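Local atomic coordinates of rhodopsin (Todarodes pacificus, PDB entry 2Z73), a protein that senses light through bound retinal and, on isomerization of 11-cis to all-trans retinal, activates G-protein signalling to phospholipase C in vision. Residues Ile54-Leu65 with His319-Phe330. Numbering follows the deposited sequence.
With PLM (palmitic acid), chain E; BOG (octyl beta-D-glucopyranoside), chain C.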
loop_
_atom_site.group_PDB
_atom_site.type_symbol
_atom_site.label_atom_id
_atom_site.label_comp_id
_atom_site.label_asym_id
_atom_site.label_seq_id
_atom_site.Cartn_x
_atom_site.Cartn_y
_atom_site.Cartn_z
ATOM N N ILE A 54 9.073 -4.677 -11.139
ATOM C CA ILE A 54 8.830 -6.020 -11.616
ATOM C C ILE A 54 7.345 -6.341 -11.722
ATOM O O ILE A 54 6.906 -6.920 -12.711
ATOM C CB ILE A 54 9.484 -7.057 -10.704
ATOM C CG1 ILE A 54 10.990 -6.816 -10.655
ATOM C CG2 ILE A 54 9.170 -8.451 -11.204
ATOM C CD1 ILE A 54 11.751 -7.860 -9.873
ATOM N N VAL A 55 6.569 -5.979 -10.706
ATOM C CA VAL A 55 5.148 -6.264 -10.758
ATOM C C VAL A 55 4.531 -5.481 -11.904
ATOM O O VAL A 55 3.794 -6.044 -12.716
ATOM C CB VAL A 55 4.423 -5.963 -9.387
ATOM C CG1 VAL A 55 5.089 -4.813 -8.680
ATOM C CG2 VAL A 55 2.944 -5.665 -9.618
ATOM N N ILE A 56 4.855 -4.201 -12.009
ATOM C CA ILE A 56 4.322 -3.405 -13.107
ATOM C C ILE A 56 4.731 -3.988 -14.466
ATOM O O ILE A 56 3.907 -4.094 -15.376
ATOM C CB ILE A 56 4.810 -1.952 -13.057
ATOM C CG1 ILE A 56 4.295 -1.262 -11.789
ATOM C CG2 ILE A 56 4.343 -1.215 -14.315
ATOM C CD1 ILE A 56 4.731 0.189 -11.674
ATOM N N TYR A 57 6.003 -4.358 -14.598
ATOM C CA TYR A 57 6.508 -4.924 -15.846
ATOM C C TYR A 57 5.784 -6.221 -16.157
ATOM O O TYR A 57 5.130 -6.332 -17.191
ATOM C CB TYR A 57 8.021 -5.173 -15.748
ATOM C CG TYR A 57 8.644 -5.818 -16.975
ATOM C CD1 TYR A 57 9.099 -7.136 -16.937
ATOM C CD2 TYR A 57 8.774 -5.113 -18.172
ATOM C CE1 TYR A 57 9.665 -7.731 -18.049
ATOM C CE2 TYR A 57 9.333 -5.703 -19.292
ATOM C CZ TYR A 57 9.778 -7.011 -19.223
ATOM O OH TYR A 57 10.338 -7.613 -20.331
ATOM N N LEU A 58 5.889 -7.191 -15.251
ATOM C CA LEU A 58 5.241 -8.489 -15.430
ATOM C C LEU A 58 3.717 -8.425 -15.611
ATOM O O LEU A 58 3.173 -9.074 -16.505
ATOM C CB LEU A 58 5.586 -9.410 -14.255
ATOM C CG LEU A 58 6.644 -10.492 -14.504
ATOM C CD1 LEU A 58 7.700 -10.004 -15.479
ATOM C CD2 LEU A 58 7.277 -10.901 -13.184
ATOM N N PHE A 59 3.026 -7.644 -14.783
ATOM C CA PHE A 59 1.573 -7.569 -14.911
ATOM C C PHE A 59 1.070 -6.907 -16.194
ATOM O O PHE A 59 0.059 -7.334 -16.746
ATOM C CB PHE A 59 0.944 -6.898 -13.679
ATOM C CG PHE A 59 0.575 -7.869 -12.577
ATOM C CD1 PHE A 59 1.544 -8.380 -11.715
ATOM C CD2 PHE A 59 -0.743 -8.284 -12.415
ATOM C CE1 PHE A 59 1.200 -9.292 -10.708
ATOM C CE2 PHE A 59 -1.095 -9.193 -11.415
ATOM C CZ PHE A 59 -0.124 -9.698 -10.560
ATOM N N THR A 60 1.757 -5.878 -16.679
ATOM C CA THR A 60 1.313 -5.241 -17.916
ATOM C C THR A 60 1.705 -6.043 -19.159
ATOM O O THR A 60 1.111 -5.863 -20.217
ATOM C CB THR A 60 1.897 -3.818 -18.100
ATOM O OG1 THR A 60 3.301 -3.839 -17.840
ATOM C CG2 THR A 60 1.220 -2.827 -17.185
ATOM N N LYS A 61 2.675 -6.941 -19.029
ATOM C CA LYS A 61 3.129 -7.694 -20.183
ATOM C C LYS A 61 2.806 -9.185 -20.262
ATOM O O LYS A 61 3.030 -9.808 -21.302
ATOM C CB LYS A 61 4.633 -7.485 -20.354
ATOM C CG LYS A 61 4.988 -6.030 -20.646
ATOM C CD LYS A 61 4.251 -5.537 -21.890
ATOM C CE LYS A 61 4.405 -4.038 -22.075
ATOM N NZ LYS A 61 3.662 -3.541 -23.272
ATOM N N THR A 62 2.284 -9.762 -19.186
ATOM C CA THR A 62 1.949 -11.175 -19.214
ATOM C C THR A 62 0.488 -11.341 -19.604
ATOM O O THR A 62 -0.366 -10.578 -19.146
ATOM C CB THR A 62 2.187 -11.837 -17.857
ATOM O OG1 THR A 62 3.575 -11.732 -17.513
ATOM C CG2 THR A 62 1.794 -13.290 -17.907
ATOM N N LYS A 63 0.202 -12.331 -20.450
ATOM C CA LYS A 63 -1.156 -12.581 -20.926
ATOM C C LYS A 63 -2.075 -13.158 -19.858
ATOM O O LYS A 63 -3.258 -12.815 -19.793
ATOM C CB LYS A 63 -1.130 -13.525 -22.135
ATOM C CG LYS A 63 -2.509 -13.762 -22.757
ATOM C CD LYS A 63 -2.467 -14.683 -23.975
ATOM C CE LYS A 63 -2.080 -16.103 -23.600
ATOM N NZ LYS A 63 -2.106 -17.018 -24.782
ATOM N N SER A 64 -1.540 -14.040 -19.023
ATOM C CA SER A 64 -2.337 -14.655 -17.975
ATOM C C SER A 64 -2.735 -13.662 -16.893
ATOM O O SER A 64 -3.643 -13.930 -16.104
ATOM C CB SER A 64 -1.571 -15.824 -17.354
ATOM O OG SER A 64 -0.297 -15.421 -16.895
ATOM N N LEU A 65 -2.065 -12.513 -16.860
ATOM C CA LEU A 65 -2.361 -11.487 -15.864
ATOM C C LEU A 65 -3.058 -10.266 -16.481
ATOM O O LEU A 65 -2.975 -9.168 -15.940
ATOM C CB LEU A 65 -1.062 -11.032 -15.199
ATOM C CG LEU A 65 -0.024 -12.076 -14.769
ATOM C CD1 LEU A 65 1.149 -11.380 -14.077
ATOM C CD2 LEU A 65 -0.664 -13.088 -13.834
ATOM N N HIS A 319 1.553 -15.633 -4.777
ATOM C CA HIS A 319 0.773 -15.434 -5.991
ATOM C C HIS A 319 1.246 -16.375 -7.101
ATOM O O HIS A 319 2.286 -16.142 -7.714
ATOM C CB HIS A 319 0.885 -13.981 -6.440
ATOM C CG HIS A 319 -0.186 -13.570 -7.389
ATOM N ND1 HIS A 319 -0.357 -14.167 -8.619
ATOM C CD2 HIS A 319 -1.163 -12.641 -7.280
ATOM C CE1 HIS A 319 -1.396 -13.626 -9.230
ATOM N NE2 HIS A 319 -1.903 -12.698 -8.438
ATOM N N PRO A 320 0.471 -17.441 -7.381
ATOM C CA PRO A 320 0.786 -18.441 -8.408
ATOM C C PRO A 320 1.091 -17.915 -9.812
ATOM O O PRO A 320 2.213 -18.069 -10.295
ATOM C CB PRO A 320 -0.431 -19.365 -8.378
ATOM C CG PRO A 320 -1.534 -18.454 -7.971
ATOM C CD PRO A 320 -0.892 -17.648 -6.862
ATOM N N LYS A 321 0.115 -17.300 -10.474
ATOM C CA LYS A 321 0.371 -16.788 -11.815
ATOM C C LYS A 321 1.579 -15.869 -11.828
ATOM O O LYS A 321 2.430 -15.969 -12.707
ATOM C CB LYS A 321 -0.849 -16.040 -12.367
ATOM C CG LYS A 321 -1.903 -16.952 -12.980
ATOM C CD LYS A 321 -3.088 -16.161 -13.509
ATOM C CE LYS A 321 -4.132 -17.084 -14.116
ATOM N NZ LYS A 321 -5.320 -16.341 -14.619
ATOM N N PHE A 322 1.662 -14.988 -10.838
ATOM C CA PHE A 322 2.776 -14.051 -10.748
ATOM C C PHE A 322 4.084 -14.797 -10.546
ATOM O O PHE A 322 5.100 -14.470 -11.163
ATOM C CB PHE A 322 2.559 -13.080 -9.593
ATOM C CG PHE A 322 3.659 -12.073 -9.433
ATOM C CD1 PHE A 322 3.972 -11.195 -10.462
ATOM C CD2 PHE A 322 4.374 -11.994 -8.247
ATOM C CE1 PHE A 322 4.979 -10.252 -10.309
ATOM C CE2 PHE A 322 5.382 -11.053 -8.082
ATOM C CZ PHE A 322 5.685 -10.179 -9.116
ATOM N N ARG A 323 4.063 -15.799 -9.679
ATOM C CA ARG A 323 5.260 -16.584 -9.420
ATOM C C ARG A 323 5.666 -17.333 -10.678
ATOM O O ARG A 323 6.851 -17.584 -10.917
ATOM C CB ARG A 323 5.006 -17.582 -8.282
ATOM C CG ARG A 323 5.104 -16.975 -6.892
ATOM C CD ARG A 323 4.580 -17.929 -5.839
ATOM N NE ARG A 323 5.228 -19.241 -5.870
ATOM C CZ ARG A 323 6.457 -19.496 -5.430
ATOM N NH1 ARG A 323 7.204 -18.528 -4.909
ATOM N NH2 ARG A 323 6.938 -20.728 -5.501
ATOM N N GLU A 324 4.676 -17.687 -11.483
ATOM C CA GLU A 324 4.926 -18.407 -12.726
ATOM C C GLU A 324 5.776 -17.476 -13.586
ATOM O O GLU A 324 6.922 -17.772 -13.922
ATOM C CB GLU A 324 3.588 -18.700 -13.412
ATOM C CG GLU A 324 3.548 -19.926 -14.302
ATOM C CD GLU A 324 2.296 -19.957 -15.163
ATOM O OE1 GLU A 324 1.999 -21.013 -15.760
ATOM O OE2 GLU A 324 1.611 -18.908 -15.247
ATOM N N ALA A 325 5.200 -16.327 -13.912
ATOM C CA ALA A 325 5.866 -15.318 -14.723
ATOM C C ALA A 325 7.297 -15.039 -14.271
ATOM O O ALA A 325 8.206 -14.949 -15.090
ATOM C CB ALA A 325 5.041 -14.021 -14.702
ATOM N N ILE A 326 7.508 -14.891 -12.973
ATOM C CA ILE A 326 8.856 -14.617 -12.493
ATOM C C ILE A 326 9.796 -15.736 -12.917
ATOM O O ILE A 326 10.855 -15.487 -13.485
ATOM C CB ILE A 326 8.895 -14.453 -10.942
ATOM C CG1 ILE A 326 8.073 -13.233 -10.527
ATOM C CG2 ILE A 326 10.334 -14.253 -10.464
ATOM C CD1 ILE A 326 8.167 -12.913 -9.057
ATOM N N SER A 327 9.393 -16.973 -12.651
ATOM C CA SER A 327 10.215 -18.134 -12.996
ATOM C C SER A 327 10.582 -18.137 -14.475
ATOM O O SER A 327 11.636 -18.643 -14.864
ATOM C CB SER A 327 9.469 -19.425 -12.651
ATOM O OG SER A 327 8.351 -19.615 -13.498
ATOM N N GLN A 328 9.701 -17.558 -15.286
ATOM C CA GLN A 328 9.884 -17.478 -16.733
ATOM C C GLN A 328 10.654 -16.247 -17.212
ATOM O O GLN A 328 11.065 -16.200 -18.364
ATOM C CB GLN A 328 8.521 -17.500 -17.435
ATOM C CG GLN A 328 7.815 -18.847 -17.437
ATOM C CD GLN A 328 6.312 -18.720 -17.626
ATOM O OE1 GLN A 328 5.680 -19.593 -18.211
ATOM N NE2 GLN A 328 5.729 -17.639 -17.111
ATOM N N THR A 329 10.850 -15.248 -16.355
ATOM C CA THR A 329 11.565 -14.053 -16.796
ATOM C C THR A 329 12.740 -13.619 -15.901
ATOM O O THR A 329 13.798 -13.247 -16.401
ATOM C CB THR A 329 10.578 -12.877 -16.979
ATOM O OG1 THR A 329 10.240 -12.317 -15.708
ATOM C CG2 THR A 329 9.302 -13.368 -17.631
ATOM N N PHE A 330 12.556 -13.660 -14.587
ATOM C CA PHE A 330 13.610 -13.281 -13.648
ATOM C C PHE A 330 13.745 -14.384 -12.597
ATOM O O PHE A 330 13.840 -14.120 -11.395
ATOM C CB PHE A 330 13.264 -11.944 -12.976
ATOM C CG PHE A 330 13.120 -10.805 -13.942
ATOM C CD1 PHE A 330 14.230 -10.301 -14.615
ATOM C CD2 PHE A 330 11.870 -10.260 -14.208
ATOM C CE1 PHE A 330 14.095 -9.269 -15.544
ATOM C CE2 PHE A 330 11.722 -9.229 -15.136
ATOM C CZ PHE A 330 12.839 -8.733 -15.807
HETATM C C1 PLM E . 4.541 -0.240 -21.948
HETATM O O2 PLM E . 5.539 -0.435 -22.631
HETATM C C2 PLM E . 4.525 -0.732 -20.499
HETATM C C3 PLM E . 4.358 0.392 -19.467
HETATM C C4 PLM E . 5.522 0.396 -18.483
HETATM C C5 PLM E . 5.249 1.291 -17.307
HETATM C C6 PLM E . 6.430 1.267 -16.369
HETATM C C7 PLM E . 6.436 2.503 -15.496
HETATM C C8 PLM E . 7.631 2.527 -14.529
HETATM C C9 PLM E . 7.412 3.501 -13.369
HETATM C CA PLM E . 7.983 4.872 -13.646
HETATM C CB PLM E . 7.235 5.926 -12.856
HETATM C CC PLM E . 8.014 7.225 -12.786
HETATM C CD PLM E . 7.251 8.270 -11.998
HETATM C CE PLM E . 8.163 8.955 -11.008
HETATM C CF PLM E . 8.299 10.444 -11.275
HETATM C CG PLM E . 9.223 11.110 -10.261
HETATM C C1 BOG C . -8.520 -13.350 -11.882
HETATM O O1 BOG C . -8.633 -12.706 -10.686
HETATM C C2 BOG C . -7.968 -14.679 -11.432
HETATM O O2 BOG C . -6.658 -14.568 -10.754
HETATM C C3 BOG C . -7.865 -15.384 -12.707
HETATM O O3 BOG C . -7.376 -16.612 -12.306
HETATM C C4 BOG C . -9.287 -15.463 -13.399
HETATM O O4 BOG C . -9.199 -16.137 -14.615
HETATM C C5 BOG C . -9.786 -14.141 -13.804
HETATM O O5 BOG C . -9.869 -13.467 -12.553
HETATM C C6 BOG C . -11.218 -14.213 -14.485
HETATM O O6 BOG C . -11.658 -12.808 -14.887
HETATM C "C1'" BOG C . -8.199 -11.428 -11.056
HETATM C "C2'" BOG C . -8.635 -10.651 -9.917
HETATM C "C3'" BOG C . -7.361 -10.018 -9.472
HETATM C "C4'" BOG C . -7.536 -10.041 -8.062
HETATM C "C5'" BOG C . -6.483 -9.125 -7.560
HETATM C "C6'" BOG C . -6.241 -9.670 -6.261
HETATM C "C7'" BOG C . -5.142 -8.807 -5.789
HETATM C "C8'" BOG C . -4.480 -9.677 -4.871
#
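Leu-58 drops as a knob into a hole formed by Phe-322, Ala-325, Ile-326 and Thr-329: its CD2 lies 3.6 Å from Ile-326 CG1, its CG 3.9 Å from Ala-325 CB, and CD1 turns to Thr-329. The two alpha carbons, Leu-58 CA and Ala-325 CA, stand 6.9 Å apart, consistent with the small methyl of Ala-325 leaving room for the leucine. Phe-322, with CG anti to its backbone N (chi1 -180°), brings its ring against Val-55, Leu-58 and Phe-59, while CG1 of Ile-326 covers one ring face, above its centre. Phe-59 presents CE1 to Phe-322 CD1 in an oblique pairing, planes 34° apart, and its edge to the face of His-319, Phe-59 CZ to His-319 NE2 4.1 Å, a T-shaped pair. His-319 also N-caps helix 320-329, its ND1 accepting from Phe-322 N at 3.1 Å. Beyond the apolar core, the extended Lys-321 runs past Leu-65, its NZ donating weakly to Ser-64 O (3.3 Å) and to O3 of the octyl glucoside. Cutting this side chain back to an alanine is likely to leave Ser-64 O without this donor and to thin the packing on Leu-65, whose CD2 would keep only its contact with CB. The axes of segments 54-61 and 320-329 cross at 99°, the junction of transmembrane helix 1 and the amphipathic cytoplasmic helix 8 characteristic of rhodopsin-family receptors.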